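Beta-galactosidase (Bacillus circulans, PDB 4MAD) probably hydrolyses terminal non-reducing beta-D-galactose residues of beta-D-galactosides, as a retaining-type family 35 glycosidase built on a (beta/alpha)8 barrel. Local coordinates at residues 223-231 with 271-279; 204-213 with 230-238. All coordinates share one frame; numbering follows the deposited sequence.

Interaction 1. Residues 223-231 with 271-279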
loop_
_atom_site.group_PDB
_atom_site.type_symbol
_atom_site.label_atom_id
_atom_site.label_comp_id
_atom_site.label_asym_id
_atom_site.label_seq_id
_atom_site.Cartn_x
_atom_site.Cartn_y
_atom_site.Cartn_z
ATOM N N PHE A 223 -10.824 5.111 15.549
ATOM C CA PHE A 223 -12.200 4.946 15.263
ATOM C C PHE A 223 -12.742 5.864 14.169
ATOM O O PHE A 223 -12.143 6.799 13.791
ATOM C CB PHE A 223 -13.023 5.074 16.524
ATOM C CG PHE A 223 -12.926 6.416 17.198
ATOM C CD1 PHE A 223 -13.622 7.488 16.730
ATOM C CD2 PHE A 223 -12.190 6.593 18.334
ATOM C CE1 PHE A 223 -13.553 8.684 17.363
ATOM C CE2 PHE A 223 -12.103 7.805 18.954
ATOM C CZ PHE A 223 -12.785 8.833 18.492
ATOM N N GLY A 224 -13.901 5.499 13.670
ATOM C CA GLY A 224 -14.563 6.299 12.695
ATOM C C GLY A 224 -15.770 7.092 13.174
ATOM O O GLY A 224 -16.163 8.062 12.577
ATOM N N SER A 225 -16.361 6.643 14.258
ATOM C CA SER A 225 -17.502 7.307 14.838
ATOM C C SER A 225 -17.665 7.019 16.340
ATOM O O SER A 225 -16.973 6.182 16.868
ATOM C CB SER A 225 -18.761 6.978 14.066
ATOM O OG SER A 225 -19.212 5.717 14.403
ATOM N N ARG A 226 -18.611 7.681 16.998
ATOM C CA ARG A 226 -18.883 7.429 18.416
ATOM C C ARG A 226 -17.727 7.620 19.385
ATOM O O ARG A 226 -17.348 6.757 20.093
ATOM C CB ARG A 226 -19.573 6.077 18.610
ATOM C CG ARG A 226 -20.690 5.887 17.652
ATOM C CD ARG A 226 -21.802 5.037 18.053
ATOM N NE ARG A 226 -21.944 4.849 19.481
ATOM C CZ ARG A 226 -22.633 3.839 20.017
ATOM N NH1 ARG A 226 -23.271 2.961 19.239
ATOM N NH2 ARG A 226 -22.681 3.716 21.324
ATOM N N ALA A 227 -17.196 8.810 19.362
ATOM C CA ALA A 227 -16.068 9.212 20.156
ATOM C C ALA A 227 -16.340 9.153 21.658
ATOM O O ALA A 227 -15.505 8.786 22.416
ATOM C CB ALA A 227 -15.645 10.571 19.742
ATOM N N GLU A 228 -17.537 9.517 22.046
ATOM C CA GLU A 228 -17.849 9.456 23.443
ATOM C C GLU A 228 -17.738 8.021 23.957
ATOM O O GLU A 228 -17.184 7.749 24.962
ATOM C CB GLU A 228 -19.270 9.928 23.668
ATOM C CG GLU A 228 -19.682 9.774 25.086
ATOM C CD GLU A 228 -21.106 10.280 25.407
ATOM O OE1 GLU A 228 -21.772 10.926 24.576
ATOM O OE2 GLU A 228 -21.553 10.048 26.540
ATOM N N SER A 229 -18.300 7.103 23.224
ATOM C CA SER A 229 -18.210 5.722 23.583
ATOM C C SER A 229 -16.772 5.210 23.558
ATOM O O SER A 229 -16.333 4.475 24.399
ATOM C CB SER A 229 -19.052 4.929 22.606
ATOM O OG SER A 229 -18.638 3.647 22.599
ATOM N N ALA A 230 -16.060 5.612 22.538
ATOM C CA ALA A 230 -14.701 5.171 22.355
ATOM C C ALA A 230 -13.786 5.650 23.457
ATOM O O ALA A 230 -13.029 4.880 24.019
ATOM C CB ALA A 230 -14.183 5.599 21.047
ATOM N N PHE A 231 -13.886 6.919 23.773
ATOM C CA PHE A 231 -13.107 7.460 24.886
ATOM C C PHE A 231 -13.490 6.868 26.248
ATOM O O PHE A 231 -12.675 6.683 27.103
ATOM C CB PHE A 231 -13.129 8.962 24.883
ATOM C CG PHE A 231 -12.338 9.590 23.780
ATOM C CD1 PHE A 231 -11.168 9.042 23.302
ATOM C CD2 PHE A 231 -12.753 10.769 23.247
ATOM C CE1 PHE A 231 -10.455 9.696 22.344
ATOM C CE2 PHE A 231 -12.049 11.390 22.304
ATOM C CZ PHE A 231 -10.903 10.865 21.835
ATOM N N THR A 271 -18.506 14.109 14.063
ATOM C CA THR A 271 -17.594 13.315 14.861
ATOM C C THR A 271 -16.378 14.064 15.378
ATOM O O THR A 271 -15.948 13.829 16.440
ATOM C CB THR A 271 -17.183 11.974 14.225
ATOM O OG1 THR A 271 -18.323 11.154 14.057
ATOM C CG2 THR A 271 -16.234 11.276 15.082
ATOM N N LEU A 272 -15.857 14.968 14.578
ATOM C CA LEU A 272 -14.717 15.738 14.967
ATOM C C LEU A 272 -15.067 16.594 16.177
ATOM O O LEU A 272 -14.334 16.683 17.081
ATOM C CB LEU A 272 -14.275 16.635 13.825
ATOM C CG LEU A 272 -13.197 17.666 14.124
ATOM C CD1 LEU A 272 -12.044 16.984 14.633
ATOM C CD2 LEU A 272 -12.844 18.425 12.957
ATOM N N GLU A 273 -16.229 17.220 16.151
ATOM C CA GLU A 273 -16.692 18.038 17.264
ATOM C C GLU A 273 -16.820 17.183 18.504
ATOM O O GLU A 273 -16.464 17.586 19.564
ATOM C CB GLU A 273 -18.030 18.697 16.961
ATOM C CG GLU A 273 -17.959 19.813 16.005
ATOM C CD GLU A 273 -17.680 21.133 16.699
ATOM O OE1 GLU A 273 -17.417 21.115 17.890
ATOM O OE2 GLU A 273 -17.727 22.156 16.053
ATOM N N GLU A 274 -17.290 15.960 18.328
ATOM C CA GLU A 274 -17.458 15.062 19.442
ATOM C C GLU A 274 -16.102 14.851 20.068
ATOM O O GLU A 274 -15.989 14.758 21.227
ATOM C CB GLU A 274 -18.062 13.732 18.992
ATOM C CG GLU A 274 -18.873 13.024 20.000
ATOM C CD GLU A 274 -19.276 11.579 19.599
ATOM O OE1 GLU A 274 -19.007 11.153 18.470
ATOM O OE2 GLU A 274 -19.841 10.899 20.446
ATOM N N ILE A 275 -15.102 14.700 19.246
ATOM C CA ILE A 275 -13.784 14.471 19.749
ATOM C C ILE A 275 -13.254 15.689 20.472
ATOM O O ILE A 275 -12.748 15.588 21.531
ATOM C CB ILE A 275 -12.807 14.138 18.619
ATOM C CG1 ILE A 275 -13.152 12.781 18.031
ATOM C CG2 ILE A 275 -11.400 14.206 19.088
ATOM C CD1 ILE A 275 -12.339 12.368 16.864
ATOM N N LEU A 276 -13.353 16.819 19.824
ATOM C CA LEU A 276 -12.727 18.035 20.303
ATOM C C LEU A 276 -13.334 18.539 21.629
ATOM O O LEU A 276 -12.649 19.064 22.453
ATOM C CB LEU A 276 -12.713 19.092 19.204
ATOM C CG LEU A 276 -11.994 18.756 17.907
ATOM C CD1 LEU A 276 -12.147 19.849 16.903
ATOM C CD2 LEU A 276 -10.558 18.563 18.227
ATOM N N LYS A 277 -14.635 18.381 21.752
ATOM C CA LYS A 277 -15.405 18.854 22.903
ATOM C C LYS A 277 -14.988 18.101 24.161
ATOM O O LYS A 277 -15.177 18.546 25.216
ATOM C CB LYS A 277 -16.901 18.741 22.662
ATOM C CG LYS A 277 -17.491 19.763 21.689
ATOM C CD LYS A 277 -18.937 20.076 22.034
ATOM C CE LYS A 277 -19.621 21.032 21.090
ATOM N NZ LYS A 277 -19.694 20.461 19.756
ATOM N N GLN A 278 -14.411 16.939 23.982
ATOM C CA GLN A 278 -13.939 16.095 25.081
ATOM C C GLN A 278 -12.483 16.388 25.380
ATOM O O GLN A 278 -11.856 15.680 26.081
ATOM C CB GLN A 278 -14.109 14.606 24.814
ATOM C CG GLN A 278 -15.473 14.149 24.807
ATOM C CD GLN A 278 -15.584 12.693 24.446
ATOM O OE1 GLN A 278 -15.717 12.377 23.308
ATOM N NE2 GLN A 278 -15.474 11.838 25.394
ATOM N N ASN A 279 -11.997 17.462 24.810
ATOM C CA ASN A 279 -10.618 17.834 24.916
ATOM C C ASN A 279 -9.728 16.766 24.288
ATOM O O ASN A 279 -8.646 16.517 24.728
ATOM C CB ASN A 279 -10.201 18.057 26.346
ATOM C CG ASN A 279 -9.035 18.974 26.448
ATOM O OD1 ASN A 279 -8.712 19.621 25.527
ATOM N ND2 ASN A 279 -8.397 19.014 27.586
HETATM O O HOH W 1 -20.507 7.656 21.287
#
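Thr-271 lies against the bend at Gly-224 and Ser-225, its OG1 4.0 Å from Ser-225 CA and its CG2 at the edge of the Phe-223 ring. One turn on, Glu-274 reaches over the first turn of helix 227-237. With CG anti to the backbone N (chi1 -151°) and the chain extended beyond it, the carboxylate spans two consecutive amides: Glu-228 N gives a fairly straight bond to OE2 of Glu-274 (3.1 Å), arriving from well above the carboxylate plane, while Ala-227 N makes a weak one to OE1. A water on Ser-229 N also reaches OE2, weakly. The negative group thus sits where the helix dipole would probably favour it, although Glu-228 carries a like charge nearby. Were Glu-274 an alanine, the amides of Ala-227 and Glu-228 would probably lose the carboxylate they share. Ile-275 packs against Ala-227 and Phe-223, its CG1 3.7 Å from Ala-227 CB. Its CD1 lies 3.9 Å from Phe-223 CE1. Gln-278 then sets its amide at the edge of the Phe-231 ring, the two planes 66° apart. Segments 227-231 and 271-276 of two neighbouring outer helices, crossing at -41°, pack in this way round the TIM barrel of a family 35 glycosidase.

Interaction 2. Residues 204-213 with 230-238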
loop_
_atom_site.group_PDB
_atom_site.type_symbol
_atom_site.label_atom_id
_atom_site.label_comp_id
_atom_site.label_asym_id
_atom_site.label_seq_id
_atom_site.Cartn_x
_atom_site.Cartn_y
_atom_site.Cartn_z
ATOM N N PRO A 204 -11.207 0.540 20.326
ATOM C CA PRO A 204 -11.723 0.773 21.668
ATOM C C PRO A 204 -12.598 -0.360 22.148
ATOM O O PRO A 204 -13.739 -0.150 22.340
ATOM C CB PRO A 204 -12.607 2.009 21.483
ATOM C CG PRO A 204 -13.003 2.007 20.129
ATOM C CD PRO A 204 -11.919 1.325 19.332
ATOM N N GLU A 205 -12.037 -1.536 22.306
ATOM C CA GLU A 205 -12.797 -2.720 22.654
ATOM C C GLU A 205 -11.962 -3.428 23.666
ATOM O O GLU A 205 -10.783 -3.409 23.580
ATOM C CB GLU A 205 -13.030 -3.599 21.417
ATOM C CG GLU A 205 -13.768 -2.870 20.379
ATOM C CD GLU A 205 -13.893 -3.562 19.038
ATOM O OE1 GLU A 205 -13.994 -4.764 18.993
ATOM O OE2 GLU A 205 -13.935 -2.827 18.032
ATOM N N PRO A 206 -12.598 -4.108 24.586
ATOM C CA PRO A 206 -11.835 -4.707 25.653
ATOM C C PRO A 206 -10.781 -5.689 25.154
ATOM O O PRO A 206 -9.690 -5.662 25.618
ATOM C CB PRO A 206 -12.914 -5.429 26.467
ATOM C CG PRO A 206 -14.052 -4.674 26.286
ATOM C CD PRO A 206 -14.022 -4.083 24.923
ATOM N N SER A 207 -11.113 -6.514 24.191
ATOM C CA SER A 207 -10.135 -7.468 23.710
ATOM C C SER A 207 -8.933 -6.725 23.149
ATOM O O SER A 207 -7.840 -7.102 23.342
ATOM C CB SER A 207 -10.710 -8.376 22.645
ATOM O OG SER A 207 -10.977 -7.676 21.481
ATOM N N MET A 208 -9.185 -5.686 22.385
ATOM C CA MET A 208 -8.093 -4.956 21.775
ATOM C C MET A 208 -7.197 -4.199 22.751
ATOM O O MET A 208 -6.034 -4.153 22.621
ATOM C CB MET A 208 -8.623 -4.025 20.694
ATOM C CG MET A 208 -9.357 -4.773 19.623
ATOM S SD MET A 208 -10.221 -3.618 18.576
ATOM C CE MET A 208 -10.732 -4.696 17.257
ATOM N N LEU A 209 -7.821 -3.537 23.682
ATOM C CA LEU A 209 -7.099 -2.851 24.712
ATOM C C LEU A 209 -6.328 -3.815 25.626
ATOM O O LEU A 209 -5.234 -3.550 26.012
ATOM C CB LEU A 209 -8.031 -1.987 25.529
ATOM C CG LEU A 209 -8.719 -0.919 24.721
ATOM C CD1 LEU A 209 -9.830 -0.361 25.477
ATOM C CD2 LEU A 209 -7.702 0.159 24.480
ATOM N N SER A 210 -6.936 -4.925 25.977
ATOM C CA SER A 210 -6.188 -5.875 26.787
ATOM C C SER A 210 -4.979 -6.428 26.037
ATOM O O SER A 210 -3.941 -6.573 26.570
ATOM C CB SER A 210 -7.045 -7.037 27.305
ATOM O OG SER A 210 -8.138 -6.612 28.022
ATOM N N GLY A 211 -5.172 -6.790 24.794
ATOM C CA GLY A 211 -4.092 -7.320 24.003
ATOM C C GLY A 211 -2.985 -6.382 23.615
ATOM O O GLY A 211 -1.861 -6.757 23.501
ATOM N N GLY A 212 -3.376 -5.163 23.283
ATOM C CA GLY A 212 -2.445 -4.206 22.752
ATOM C C GLY A 212 -1.734 -3.181 23.620
ATOM O O GLY A 212 -0.820 -2.603 23.171
ATOM N N MET A 213 -2.213 -2.931 24.831
ATOM C CA MET A 213 -1.556 -1.991 25.719
ATOM C C MET A 213 -0.287 -2.607 26.286
ATOM O O MET A 213 -0.217 -3.799 26.485
ATOM C CB MET A 213 -2.487 -1.505 26.816
ATOM C CG MET A 213 -3.748 -0.888 26.336
ATOM S SD MET A 213 -4.849 -0.300 27.626
ATOM C CE MET A 213 -3.716 0.682 28.522
ATOM N N ALA A 230 -16.060 5.612 22.538
ATOM C CA ALA A 230 -14.701 5.171 22.355
ATOM C C ALA A 230 -13.786 5.650 23.457
ATOM O O ALA A 230 -13.029 4.880 24.019
ATOM C CB ALA A 230 -14.183 5.599 21.047
ATOM N N PHE A 231 -13.886 6.919 23.773
ATOM C CA PHE A 231 -13.107 7.460 24.886
ATOM C C PHE A 231 -13.490 6.868 26.248
ATOM O O PHE A 231 -12.675 6.683 27.103
ATOM C CB PHE A 231 -13.129 8.962 24.883
ATOM C CG PHE A 231 -12.338 9.590 23.780
ATOM C CD1 PHE A 231 -11.168 9.042 23.302
ATOM C CD2 PHE A 231 -12.753 10.769 23.247
ATOM C CE1 PHE A 231 -10.455 9.696 22.344
ATOM C CE2 PHE A 231 -12.049 11.390 22.304
ATOM C CZ PHE A 231 -10.903 10.865 21.835
ATOM N N ALA A 232 -14.765 6.557 26.403
ATOM C CA ALA A 232 -15.223 5.941 27.617
ATOM C C ALA A 232 -14.596 4.580 27.826
ATOM O O ALA A 232 -14.192 4.282 28.893
ATOM C CB ALA A 232 -16.663 5.840 27.623
ATOM N N GLN A 233 -14.522 3.788 26.777
ATOM C CA GLN A 233 -13.872 2.497 26.838
ATOM C C GLN A 233 -12.427 2.628 27.184
ATOM O O GLN A 233 -11.967 1.952 28.022
ATOM C CB GLN A 233 -13.971 1.765 25.523
ATOM C CG GLN A 233 -15.034 0.811 25.499
ATOM C CD GLN A 233 -14.806 -0.340 26.444
ATOM O OE1 GLN A 233 -13.945 -0.329 27.275
ATOM N NE2 GLN A 233 -15.557 -1.291 26.306
ATOM N N LEU A 234 -11.765 3.574 26.552
ATOM C CA LEU A 234 -10.384 3.854 26.831
ATOM C C LEU A 234 -10.197 4.248 28.286
ATOM O O LEU A 234 -9.342 3.739 28.926
ATOM C CB LEU A 234 -9.858 4.963 25.947
ATOM C CG LEU A 234 -8.480 5.542 26.210
ATOM C CD1 LEU A 234 -7.499 4.473 26.186
ATOM C CD2 LEU A 234 -8.102 6.605 25.312
ATOM N N LYS A 235 -11.080 5.074 28.811
ATOM C CA LYS A 235 -10.978 5.492 30.194
ATOM C C LYS A 235 -11.111 4.384 31.255
ATOM O O LYS A 235 -10.650 4.535 32.353
ATOM C CB LYS A 235 -11.888 6.678 30.472
ATOM C CG LYS A 235 -11.344 7.929 29.873
ATOM C CD LYS A 235 -11.989 9.125 30.400
ATOM C CE LYS A 235 -13.031 9.535 29.506
ATOM N NZ LYS A 235 -13.911 10.541 30.057
ATOM N N GLN A 236 -11.717 3.277 30.894
ATOM C CA GLN A 236 -11.701 2.111 31.737
ATOM C C GLN A 236 -10.345 1.526 31.963
ATOM O O GLN A 236 -10.118 0.930 32.960
ATOM C CB GLN A 236 -12.645 1.060 31.270
ATOM C CG GLN A 236 -13.952 1.596 31.124
ATOM C CD GLN A 236 -14.931 0.698 31.638
ATOM O OE1 GLN A 236 -15.245 -0.279 31.021
ATOM N NE2 GLN A 236 -15.419 0.985 32.814
ATOM N N TYR A 237 -9.503 1.614 30.982
ATOM C CA TYR A 237 -8.156 1.144 31.089
ATOM C C TYR A 237 -7.111 2.214 31.428
ATOM O O TYR A 237 -6.045 1.904 31.846
ATOM C CB TYR A 237 -7.763 0.414 29.796
ATOM C CG TYR A 237 -8.551 -0.832 29.507
ATOM C CD1 TYR A 237 -7.982 -2.061 29.666
ATOM C CD2 TYR A 237 -9.828 -0.775 29.057
ATOM C CE1 TYR A 237 -8.662 -3.169 29.424
ATOM C CE2 TYR A 237 -10.535 -1.887 28.831
ATOM C CZ TYR A 237 -9.951 -3.085 29.008
ATOM O OH TYR A 237 -10.620 -4.238 28.732
ATOM N N GLN A 238 -7.424 3.455 31.169
ATOM C CA GLN A 238 -6.475 4.544 31.257
ATOM C C GLN A 238 -7.227 5.799 31.634
ATOM O O GLN A 238 -7.524 6.573 30.815
ATOM C CB GLN A 238 -5.776 4.728 29.921
ATOM C CG GLN A 238 -4.777 5.838 29.868
ATOM C CD GLN A 238 -4.022 5.841 28.574
ATOM O OE1 GLN A 238 -3.073 5.128 28.374
ATOM N NE2 GLN A 238 -4.509 6.615 27.673
#
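Leu-209 lies over one face of the Tyr-237 ring: its CB stands 3.9 Å from the ring centroid and only 1° off the normal, a CH-pi contact. The side chain runs on obliquely across that ring, bringing Leu-209 CD1 to 3.6 Å from Tyr-237 CD2. With CG anti to the carbonyl carbon (chi1 -64°), the Tyr-237 ring is carried across to helix 206-212, where the hydroxyl OH comes 3.4 Å from Pro-206 CB. Ser-210 OG is near the same hydroxyl but donates to Pro-206 O, a carbonyl that also takes the Ser-210 backbone N from the opposite face of its plane. At the root of the ring, Met-213 SD packs 3.7 Å from Tyr-237 CB and forms an oblique Met-aromatic contact. These helices follow successive strands of the (beta/alpha)8 barrel, 197-202 and 218-223, and their segments 206-212 and 230-237 cross at -42°; Glu-219 of the second strand touches both Leu-209 and Met-213. Gln-233, bent at chi2, crosses Pro-206 at about a right angle, its NE2 3.5 Å from Pro-206 CD, while its CG rests by Pro-204 O. The ring of Pro-204 packs CG against Ala-230 CB at 3.9 Å.

How the interactions relate
Helix 227-237 is common to the two contacts, whose centres are 15 Å apart. Its first turns meet helix 265-276 in interaction 1, and its length from Ala-230 onward faces helix 206-212 in interaction 2; Ala-230 and Phe-231 belong to both sets of segments. Along the chain the order is 204-213, 223-231 running into 230-238, then 271-279; strand 218-223 leads into the second, and strand 244-249 comes before the last. Three successive outer helices of the barrel are therefore joined side by side, at nearly equal crossing angles. Through Phe-223 and Pro-204 these contacts come within about 7 to 10 Å, side chain to side chain, of the predicted catalytic residues Glu-171 and Glu-247.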